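Local atomic coordinates of putative carbohydrate-active enzyme (Uncultured organism, PDB entry 5WH8), a protein that probably hydrolyses O-glycosidic bonds in cellulose, as a glycoside hydrolase family 5 catalytic domain cut from a longer, multi-modular protein. Residues Asn119-Asp124 / Lys161-Ala166; Pro127-Met132 / Val142-Cys147. All blocks are in the same frame, centred on the assembly; numbering follows the deposited sequence.

Contact 1: Asn119-Asp124 / Lys161-Ala166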
ATOM      1  N   ASN A 119       7.817  15.804  -6.925  1.00 10.58           N
ATOM      2  CA  ASN A 119       9.010  16.629  -6.789  1.00 13.36           C
ATOM      3  C   ASN A 119       8.795  17.825  -5.872  1.00 15.17           C
ATOM      4  O   ASN A 119       9.741  18.284  -5.211  1.00 13.06           O
ATOM      5  CB  ASN A 119       9.488  17.107  -8.159  1.00 12.23           C
ATOM      6  CG  ASN A 119      10.010  15.980  -8.995  1.00 10.08           C
ATOM      7  OD1 ASN A 119      11.091  15.455  -8.731  1.00 12.42           O
ATOM      8  ND2 ASN A 119       9.248  15.591 -10.014  1.00 13.41           N
ATOM      9  N   TYR A 120       7.557  18.312  -5.801  1.00 13.26           N
ATOM     10  CA  TYR A 120       7.280  19.499  -5.008  1.00 13.86           C
ATOM     11  C   TYR A 120       7.174  19.181  -3.518  1.00 18.01           C
ATOM     12  O   TYR A 120       6.895  20.086  -2.718  1.00 16.88           O
ATOM     13  CB  TYR A 120       6.003  20.179  -5.509  1.00 14.23           C
ATOM     14  CG  TYR A 120       6.106  20.709  -6.923  1.00 11.39           C
ATOM     15  CD1 TYR A 120       7.342  20.827  -7.579  1.00 16.52           C
ATOM     16  CD2 TYR A 120       4.967  21.091  -7.614  1.00 14.90           C
ATOM     17  CE1 TYR A 120       7.416  21.310  -8.883  1.00 17.76           C
ATOM     18  CE2 TYR A 120       5.044  21.582  -8.910  1.00 15.86           C
ATOM     19  CZ  TYR A 120       6.260  21.680  -9.535  1.00 18.25           C
ATOM     20  OH  TYR A 120       6.323  22.166 -10.836  1.00 19.54           O
ATOM     21  N   THR A 121       7.402  17.911  -3.151  1.00 11.94           N
ATOM     22  CA  THR A 121       7.483  17.519  -1.744  1.00 13.09           C
ATOM     23  C   THR A 121       8.900  17.119  -1.301  1.00 14.32           C
ATOM     24  O   THR A 121       9.076  16.695  -0.153  1.00 13.97           O
ATOM     25  CB  THR A 121       6.546  16.325  -1.418  1.00 14.36           C
ATOM     26  OG1 THR A 121       7.089  15.113  -1.972  1.00 13.93           O
ATOM     27  CG2 THR A 121       5.149  16.572  -1.955  1.00 14.27           C
ATOM     28  N   LEU A 122       9.904  17.302  -2.165  1.00 13.60           N
ATOM     29  CA  LEU A 122      11.241  16.759  -1.904  1.00 11.85           C
ATOM     30  C   LEU A 122      11.949  17.352  -0.687  1.00 12.80           C
ATOM     31  O   LEU A 122      12.762  16.652  -0.061  1.00 13.95           O
ATOM     32  CB  LEU A 122      12.146  16.933  -3.140  1.00 11.51           C
ATOM     33  CG  LEU A 122      11.976  15.853  -4.205  1.00 14.93           C
ATOM     34  CD1 LEU A 122      12.635  16.252  -5.515  1.00 16.88           C
ATOM     35  CD2 LEU A 122      12.544  14.540  -3.721  1.00 13.58           C
ATOM     36  N   ASP A 123      11.673  18.613  -0.352  1.00 14.61           N
ATOM     37  CA  ASP A 123      12.306  19.215   0.826  1.00 18.72           C
ATOM     38  C   ASP A 123      11.994  18.419   2.091  1.00 15.76           C
ATOM     39  O   ASP A 123      12.794  18.423   3.028  1.00 15.22           O
ATOM     40  CB  ASP A 123      11.870  20.667   1.025  1.00 18.19           C
ATOM     41  CG  ASP A 123      12.437  21.608  -0.021  1.00 29.12           C
ATOM     42  OD1 ASP A 123      13.486  21.289  -0.619  1.00 29.47           O
ATOM     43  OD2 ASP A 123      11.837  22.684  -0.217  1.00 38.32           O
ATOM     44  N   ASP A 124      10.823  17.766   2.135  1.00 13.60           N
ATOM     45  CA  ASP A 124      10.465  16.880   3.247  1.00 13.55           C
ATOM     46  C   ASP A 124      10.628  15.394   2.920  1.00 13.36           C
ATOM     47  O   ASP A 124      10.927  14.595   3.812  1.00 12.85           O
ATOM     48  CB  ASP A 124       9.026  17.151   3.688  1.00 12.73           C
ATOM     49  CG  ASP A 124       8.889  18.479   4.355  1.00 21.53           C
ATOM     50  OD1 ASP A 124       9.684  18.741   5.289  1.00 21.32           O
ATOM     51  OD2 ASP A 124       8.059  19.271   3.896  1.00 20.47           O
ATOM     52  N   LYS A 161       9.878   9.873 -12.755  1.00 11.56           N
ATOM     53  CA  LYS A 161      11.164   9.167 -12.800  1.00 12.83           C
ATOM     54  C   LYS A 161      12.276  10.023 -12.170  1.00 13.07           C
ATOM     55  O   LYS A 161      13.129   9.499 -11.452  1.00 13.87           O
ATOM     56  CB  LYS A 161      11.505   8.774 -14.254  1.00 13.94           C
ATOM     57  CG  LYS A 161      12.715   7.890 -14.434  1.00 16.45           C
ATOM     58  CD  LYS A 161      12.769   7.356 -15.858  1.00 15.28           C
ATOM     59  CE  LYS A 161      13.884   6.351 -16.067  1.00 23.87           C
ATOM     60  NZ  LYS A 161      15.174   7.018 -16.292  1.00 29.92           N
ATOM     61  N   GLU A 162      12.252  11.336 -12.397  1.00 12.47           N
ATOM     62  CA  GLU A 162      13.242  12.209 -11.780  1.00 13.23           C
ATOM     63  C   GLU A 162      13.073  12.277 -10.258  1.00 12.67           C
ATOM     64  O   GLU A 162      14.055  12.284  -9.527  1.00 13.00           O
ATOM     65  CB  GLU A 162      13.186  13.610 -12.404  1.00 14.69           C
ATOM     66  CG  GLU A 162      13.766  13.573 -13.827  1.00 24.53           C
ATOM     67  CD  GLU A 162      13.831  14.922 -14.525  1.00 29.23           C
ATOM     68  OE1 GLU A 162      12.920  15.757 -14.354  1.00 24.73           O
ATOM     69  OE2 GLU A 162      14.811  15.135 -15.273  1.00 31.64           O
ATOM     70  N   TYR A 163      11.829  12.297  -9.784  1.00 11.36           N
ATOM     71  CA  TYR A 163      11.564  12.202  -8.347  1.00 12.48           C
ATOM     72  C   TYR A 163      12.145  10.914  -7.776  1.00 12.62           C
ATOM     73  O   TYR A 163      12.831  10.933  -6.757  1.00 12.67           O
ATOM     74  CB  TYR A 163      10.050  12.272  -8.065  1.00 10.29           C
ATOM     75  CG  TYR A 163       9.661  11.931  -6.626  1.00 10.81           C
ATOM     76  CD1 TYR A 163       9.773  12.875  -5.624  1.00 11.58           C
ATOM     77  CD2 TYR A 163       9.222  10.654  -6.278  1.00 11.75           C
ATOM     78  CE1 TYR A 163       9.430  12.579  -4.319  1.00 10.03           C
ATOM     79  CE2 TYR A 163       8.884  10.342  -4.965  1.00 11.62           C
ATOM     80  CZ  TYR A 163       8.999  11.307  -3.994  1.00 10.69           C
ATOM     81  OH  TYR A 163       8.688  11.043  -2.677  1.00 11.92           O
ATOM     82  N   ALA A 164      11.846   9.794  -8.430  1.00 10.25           N
ATOM     83  CA  ALA A 164      12.304   8.492  -7.954  1.00 11.82           C
ATOM     84  C   ALA A 164      13.832   8.403  -7.961  1.00 14.45           C
ATOM     85  O   ALA A 164      14.431   7.785  -7.082  1.00 13.78           O
ATOM     86  CB  ALA A 164      11.707   7.381  -8.804  1.00 14.76           C
ATOM     87  N   GLU A 165      14.465   9.001  -8.964  1.00 11.89           N
ATOM     88  CA  GLU A 165      15.922   8.963  -9.046  1.00 16.04           C
ATOM     89  C   GLU A 165      16.575   9.882  -7.995  1.00 17.16           C
ATOM     90  O   GLU A 165      17.781   9.761  -7.732  1.00 15.23           O
ATOM     91  CB  GLU A 165      16.354   9.296 -10.482  1.00 14.66           C
ATOM     92  CG  GLU A 165      16.038   8.141 -11.436  1.00 14.75           C
ATOM     93  CD  GLU A 165      16.279   8.427 -12.905  1.00 21.82           C
ATOM     94  OE1 GLU A 165      16.485   9.600 -13.286  1.00 25.17           O
ATOM     95  OE2 GLU A 165      16.233   7.453 -13.687  1.00 24.13           O
ATOM     96  N   ALA A 166      15.784  10.764  -7.377  1.00 14.13           N
ATOM     97  CA  ALA A 166      16.229  11.560  -6.212  1.00 13.46           C
ATOM     98  C   ALA A 166      16.069  10.794  -4.895  1.00 19.37           C
ATOM     99  O   ALA A 166      16.964  10.800  -4.038  1.00 19.52           O
ATOM    100  CB  ALA A 166      15.456  12.902  -6.142  1.00 15.53           C
TER

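Contact 2: Pro127-Met132 / Val142-Cys147. With EDO (1,2-ethanediol), chain B.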
ATOM      1  N   PRO A 127      14.471  13.976   3.644  1.00 12.63           N
ATOM      2  CA  PRO A 127      14.764  13.609   5.044  1.00 11.93           C
ATOM      3  C   PRO A 127      13.841  12.532   5.623  1.00 13.23           C
ATOM      4  O   PRO A 127      14.301  11.719   6.433  1.00 13.26           O
ATOM      5  CB  PRO A 127      14.604  14.923   5.812  1.00 14.29           C
ATOM      6  CG  PRO A 127      14.083  15.922   4.847  1.00 23.37           C
ATOM      7  CD  PRO A 127      14.283  15.420   3.467  1.00 14.37           C
ATOM      8  N   PHE A 128      12.585  12.502   5.182  1.00 11.79           N
ATOM      9  CA  PHE A 128      11.662  11.437   5.589  1.00 12.01           C
ATOM     10  C   PHE A 128      12.198  10.078   5.186  1.00 10.62           C
ATOM     11  O   PHE A 128      12.265   9.165   6.016  1.00 11.27           O
ATOM     12  CB  PHE A 128      10.287  11.654   4.970  1.00 11.33           C
ATOM     13  CG  PHE A 128       9.297  10.549   5.268  1.00 11.54           C
ATOM     14  CD1 PHE A 128       8.588  10.534   6.450  1.00 12.85           C
ATOM     15  CD2 PHE A 128       9.078   9.532   4.344  1.00 11.26           C
ATOM     16  CE1 PHE A 128       7.673   9.506   6.722  1.00 11.71           C
ATOM     17  CE2 PHE A 128       8.158   8.495   4.613  1.00 10.50           C
ATOM     18  CZ  PHE A 128       7.452   8.505   5.786  1.00 10.94           C
ATOM     19  N   TRP A 129      12.552   9.928   3.915  1.00 10.67           N
ATOM     20  CA  TRP A 129      12.949   8.630   3.423  1.00 10.69           C
ATOM     21  C   TRP A 129      14.345   8.252   3.905  1.00 10.72           C
ATOM     22  O   TRP A 129      14.617   7.069   4.109  1.00 12.71           O
ATOM     23  CB  TRP A 129      12.840   8.581   1.896  1.00 11.26           C
ATOM     24  CG  TRP A 129      11.399   8.350   1.468  1.00 12.72           C
ATOM     25  CD1 TRP A 129      10.613   9.163   0.688  1.00 12.67           C
ATOM     26  CD2 TRP A 129      10.570   7.229   1.837  1.00 10.33           C
ATOM     27  NE1 TRP A 129       9.361   8.600   0.541  1.00 12.03           N
ATOM     28  CE2 TRP A 129       9.311   7.424   1.246  1.00  9.94           C
ATOM     29  CE3 TRP A 129      10.778   6.088   2.617  1.00 12.79           C
ATOM     30  CZ2 TRP A 129       8.252   6.484   1.388  1.00 10.12           C
ATOM     31  CZ3 TRP A 129       9.743   5.176   2.779  1.00 10.85           C
ATOM     32  CH2 TRP A 129       8.482   5.389   2.173  1.00 12.71           C
ATOM     33  N   ASP A 130      15.214   9.243   4.140  1.00 11.43           N
ATOM     34  CA  ASP A 130      16.528   8.997   4.767  1.00 12.22           C
ATOM     35  C   ASP A 130      16.316   8.387   6.154  1.00 12.62           C
ATOM     36  O   ASP A 130      16.887   7.337   6.479  1.00 14.51           O
ATOM     37  CB  ASP A 130      17.312  10.319   4.861  1.00 15.57           C
ATOM     38  CG  ASP A 130      18.823  10.138   5.103  1.00 19.12           C
ATOM     39  OD1 ASP A 130      19.388   9.048   4.971  1.00 17.18           O
ATOM     40  OD2 ASP A 130      19.468  11.154   5.429  1.00 28.43           O
ATOM     41  N   TYR A 131      15.476   9.030   6.953  1.00 13.46           N
ATOM     42  CA  TYR A 131      15.158   8.522   8.277  1.00 12.81           C
ATOM     43  C   TYR A 131      14.518   7.128   8.224  1.00 13.82           C
ATOM     44  O   TYR A 131      14.961   6.211   8.921  1.00 13.48           O
ATOM     45  CB  TYR A 131      14.238   9.465   9.046  1.00 13.45           C
ATOM     46  CG  TYR A 131      13.839   8.835  10.357  1.00 14.46           C
ATOM     47  CD1 TYR A 131      14.715   8.840  11.435  1.00 20.55           C
ATOM     48  CD2 TYR A 131      12.634   8.153  10.495  1.00 13.44           C
ATOM     49  CE1 TYR A 131      14.388   8.217  12.633  1.00 20.39           C
ATOM     50  CE2 TYR A 131      12.299   7.529  11.681  1.00 12.94           C
ATOM     51  CZ  TYR A 131      13.182   7.564  12.753  1.00 17.64           C
ATOM     52  OH  TYR A 131      12.882   6.959  13.953  1.00 16.92           O
ATOM     53  N   MET A 132      13.471   6.953   7.420  1.00 13.59           N
ATOM     54  CA  MET A 132      12.726   5.696   7.481  1.00 13.52           C
ATOM     55  C   MET A 132      13.552   4.496   7.032  1.00 10.98           C
ATOM     56  O   MET A 132      13.450   3.403   7.603  1.00 13.19           O
ATOM     57  CB  MET A 132      11.431   5.782   6.652  1.00 12.74           C
ATOM     58  CG  MET A 132      10.349   6.629   7.331  1.00 12.43           C
ATOM     59  SD  MET A 132       9.751   5.856   8.871  1.00 12.90           S
ATOM     60  CE  MET A 132       8.962   7.223   9.672  1.00 10.86           C
ATOM     61  N   VAL A 142       8.710  -4.391   5.991  1.00 10.93           N
ATOM     62  CA  VAL A 142       8.301  -3.112   5.404  1.00 11.00           C
ATOM     63  C   VAL A 142       8.499  -3.042   3.880  1.00  9.05           C
ATOM     64  O   VAL A 142       9.404  -3.662   3.303  1.00 10.49           O
ATOM     65  CB  VAL A 142       9.047  -1.903   6.034  1.00 12.09           C
ATOM     66  CG1 VAL A 142       8.695  -1.760   7.514  1.00 15.88           C
ATOM     67  CG2 VAL A 142      10.564  -1.997   5.846  1.00 13.73           C
ATOM     68  N   LEU A 143       7.614  -2.288   3.236  1.00  9.14           N
ATOM     69  CA  LEU A 143       7.750  -1.908   1.823  1.00  9.10           C
ATOM     70  C   LEU A 143       7.636  -0.391   1.760  1.00  8.27           C
ATOM     71  O   LEU A 143       6.881   0.189   2.534  1.00  9.79           O
ATOM     72  CB  LEU A 143       6.680  -2.541   0.925  1.00 10.28           C
ATOM     73  CG  LEU A 143       6.678  -4.072   0.823  1.00 10.58           C
ATOM     74  CD1 LEU A 143       5.925  -4.666   1.995  1.00 11.25           C
ATOM     75  CD2 LEU A 143       6.038  -4.553  -0.469  1.00 10.42           C
ATOM     76  N   TYR A 144       8.362   0.245   0.841  1.00  9.75           N
ATOM     77  CA  TYR A 144       8.424   1.709   0.761  1.00  7.48           C
ATOM     78  C   TYR A 144       7.671   2.233  -0.478  1.00  9.62           C
ATOM     79  O   TYR A 144       8.113   2.042  -1.616  1.00  9.93           O
ATOM     80  CB  TYR A 144       9.911   2.159   0.735  1.00  9.56           C
ATOM     81  CG  TYR A 144      10.764   1.715   1.936  1.00  9.78           C
ATOM     82  CD1 TYR A 144      10.261   1.755   3.243  1.00 10.86           C
ATOM     83  CD2 TYR A 144      12.086   1.301   1.754  1.00 12.19           C
ATOM     84  CE1 TYR A 144      11.060   1.394   4.322  1.00 13.42           C
ATOM     85  CE2 TYR A 144      12.870   0.922   2.809  1.00 11.53           C
ATOM     86  CZ  TYR A 144      12.355   0.966   4.096  1.00 12.08           C
ATOM     87  OH  TYR A 144      13.156   0.617   5.162  1.00 13.31           O
ATOM     88  N   GLU A 145       6.521   2.882  -0.263  1.00  9.27           N
ATOM     89  CA  GLU A 145       5.721   3.453  -1.351  1.00  9.21           C
ATOM     90  C   GLU A 145       6.026   4.957  -1.410  1.00  9.87           C
ATOM     91  O   GLU A 145       5.514   5.732  -0.598  1.00  9.43           O
ATOM     92  CB  GLU A 145       4.224   3.173  -1.123  1.00  8.75           C
ATOM     93  CG  GLU A 145       3.305   3.720  -2.218  1.00  8.29           C
ATOM     94  CD  GLU A 145       1.846   3.320  -2.070  1.00 10.73           C
ATOM     95  OE1 GLU A 145       1.482   2.719  -1.036  1.00  8.93           O
ATOM     96  OE2 GLU A 145       1.048   3.649  -2.982  1.00 11.49           O
ATOM     97  N   ILE A 146       6.880   5.359  -2.356  1.00  9.47           N
ATOM     98  CA  ILE A 146       7.550   6.660  -2.293  1.00  7.84           C
ATOM     99  C   ILE A 146       6.688   7.857  -2.785  1.00  9.73           C
ATOM    100  O   ILE A 146       7.047   9.010  -2.487  1.00  9.65           O
ATOM    101  CB  ILE A 146       8.930   6.610  -3.060  1.00  8.84           C
ATOM    102  CG1 ILE A 146       8.754   6.121  -4.507  1.00  9.20           C
ATOM    103  CG2 ILE A 146       9.922   5.730  -2.302  1.00 10.66           C
ATOM    104  CD1 ILE A 146      10.004   6.371  -5.408  1.00 10.46           C
ATOM    105  N   CYS A 147       5.597   7.605  -3.514  1.00 11.33           N
ATOM    106  CA  CYS A 147       4.657   8.666  -3.956  1.00 11.19           C
ATOM    107  C   CYS A 147       3.308   8.103  -4.442  1.00 13.28           C
ATOM    108  O   CYS A 147       3.141   7.764  -5.605  1.00 11.93           O
ATOM    109  CB  CYS A 147       5.275   9.540  -5.073  1.00 12.13           C
ATOM    110  SG  CYS A 147       5.982   8.650  -6.484  1.00 14.02           S
TER
HETATM  111  C1  EDO B 401      10.466  -6.384   1.608  1.00 14.78           C
HETATM  112  O1  EDO B 401      10.328  -5.035   1.194  1.00 14.44           O
HETATM  113  C2  EDO B 401       9.139  -6.877   2.148  1.00 12.99           C
HETATM  114  O2  EDO B 401       9.349  -8.167   2.697  1.00 14.42           O

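Contact 1: Asn119-Asp124 / Lys161-Ala166
Leu122 and Tyr163 supply the apolar part of this contact between the start of helix 122-135 and the middle of helix 157-172, two neighbouring helices on the outside of the TIM barrel. Their side chains run past each other in opposite directions, and the CD2 methyl of Leu122 comes to 3.7 Å from CE1 of Tyr163, approaching the ring obliquely. The same CD2 of Leu122 lies 4.1 Å from CB of Ala166, which is three residues, about one turn, further along helix 157-172, so a single leucine methyl spans both residues. CG of Tyr163 is anti to the backbone N (chi1 170°), and the ring beyond it lies against Leu122 and the 3-10 segment 119-121.

The polar part is a matter of close approach, not of bonding. Asn119 OD1 rests 3.3 Å from Tyr163 CA. The backbone N of Tyr163 is also close to this oxygen, but the angle is too poor for a hydrogen bond. Amide and phenol planes are turned 81° apart. The other amide atom, ND2 of Asn119, is held by Asp117 OD1 and by the carbonyl of Asp159, the latter just ahead of segment 161-166. Thr121 OG1 sits 4.2 Å from Tyr163 CE1, approaching the ring obliquely, and is hydrogen-bonded to Pro118 O and Trp108 NE1.

Direct contact between the two segments is therefore van der Waals in character, while Asn119 ND2, Thr121 OG1 and Tyr163 OH are hydrogen-bonded by residues around it. The hydroxyl of Tyr163 is tied to Ile146 O, whereas across this contact its ring is held by packing alone, against Leu122 and Asn119.

Contact 2: Pro127-Met132 / Val142-Cys147
Trp129 on Tyr144 and Ile146 makes a buried, largely apolar helix-on-strand contact inside one beta-alpha-beta unit of the TIM barrel, where helix 122-135 follows strand 103-109 and packs outside the next strand, 142-145. The axes of segment 127-132 and the strand approach to 11.2 Å and run nearly antiparallel, at 169°, as expected for a helix returning the chain between two parallel strands.

The indole of Trp129 makes most of the contact: of the residues in the helix segment it has by far the largest area buried against segment 142-147. Its CG is anti to the carbonyl carbon, and the six-membered ring extends beyond it to the strand. There Trp129 CZ3 meets Tyr144 CD1 at 3.5 Å. The centroids of these two six-membered rings are 5.5 Å apart and their planes are inclined at 64°, so the rings meet obliquely. On one face of the indole lies Ile146, whose CG2 stands 4.2 Å from the centroid of the five-membered ring, a CH-pi contact 23° off the normal. Phe128 CE2 covers the opposite face over its centre, so the indole is clamped between the side chain of its own helical neighbour and the isoleucine after the strand. Trp108 of strand 103-109 adds an edge-to-face ring.

Polar groups take a smaller share. The hydroxyl of Tyr144 is hydrogen-bonded to Asp175, and its OH comes only within 3.7 Å of Met132 O. Glu145 turns its CB away from the helix, and its carboxylate is held by Arg64 and Thr236. A 1,2-ethanediol, probably from the crystallisation liquor, bonds to Val142 O.

At the indole edge, Glu145 O lies near the ring plane, 3.5 Å from Trp129 CZ2, while the buried NE1 of Trp129 has no hydrogen-bonding partner in the model.

Overall arrangement
Both contacts use helix 122-135, but at different depths. Contact 2 is core: all five of its touching residues are buried, and it seats the helix on strand 142-145. The centre of contact 1 is about 19 Å from the centre of the chain, that of contact 2 about 12 Å; contact 1 is only partly buried and joins the beginning of that helix to helix 157-172, the next helix after the strand. It sets an amide and a threonine hydroxyl beside a tyrosine ring, whereas indole packing dominates contact 2. The two also touch directly: Tyr163 CE2 packs 3.7 Å from Cys147 SG, and Ala164 CB lies 3.9 Å from Ile146 CD1.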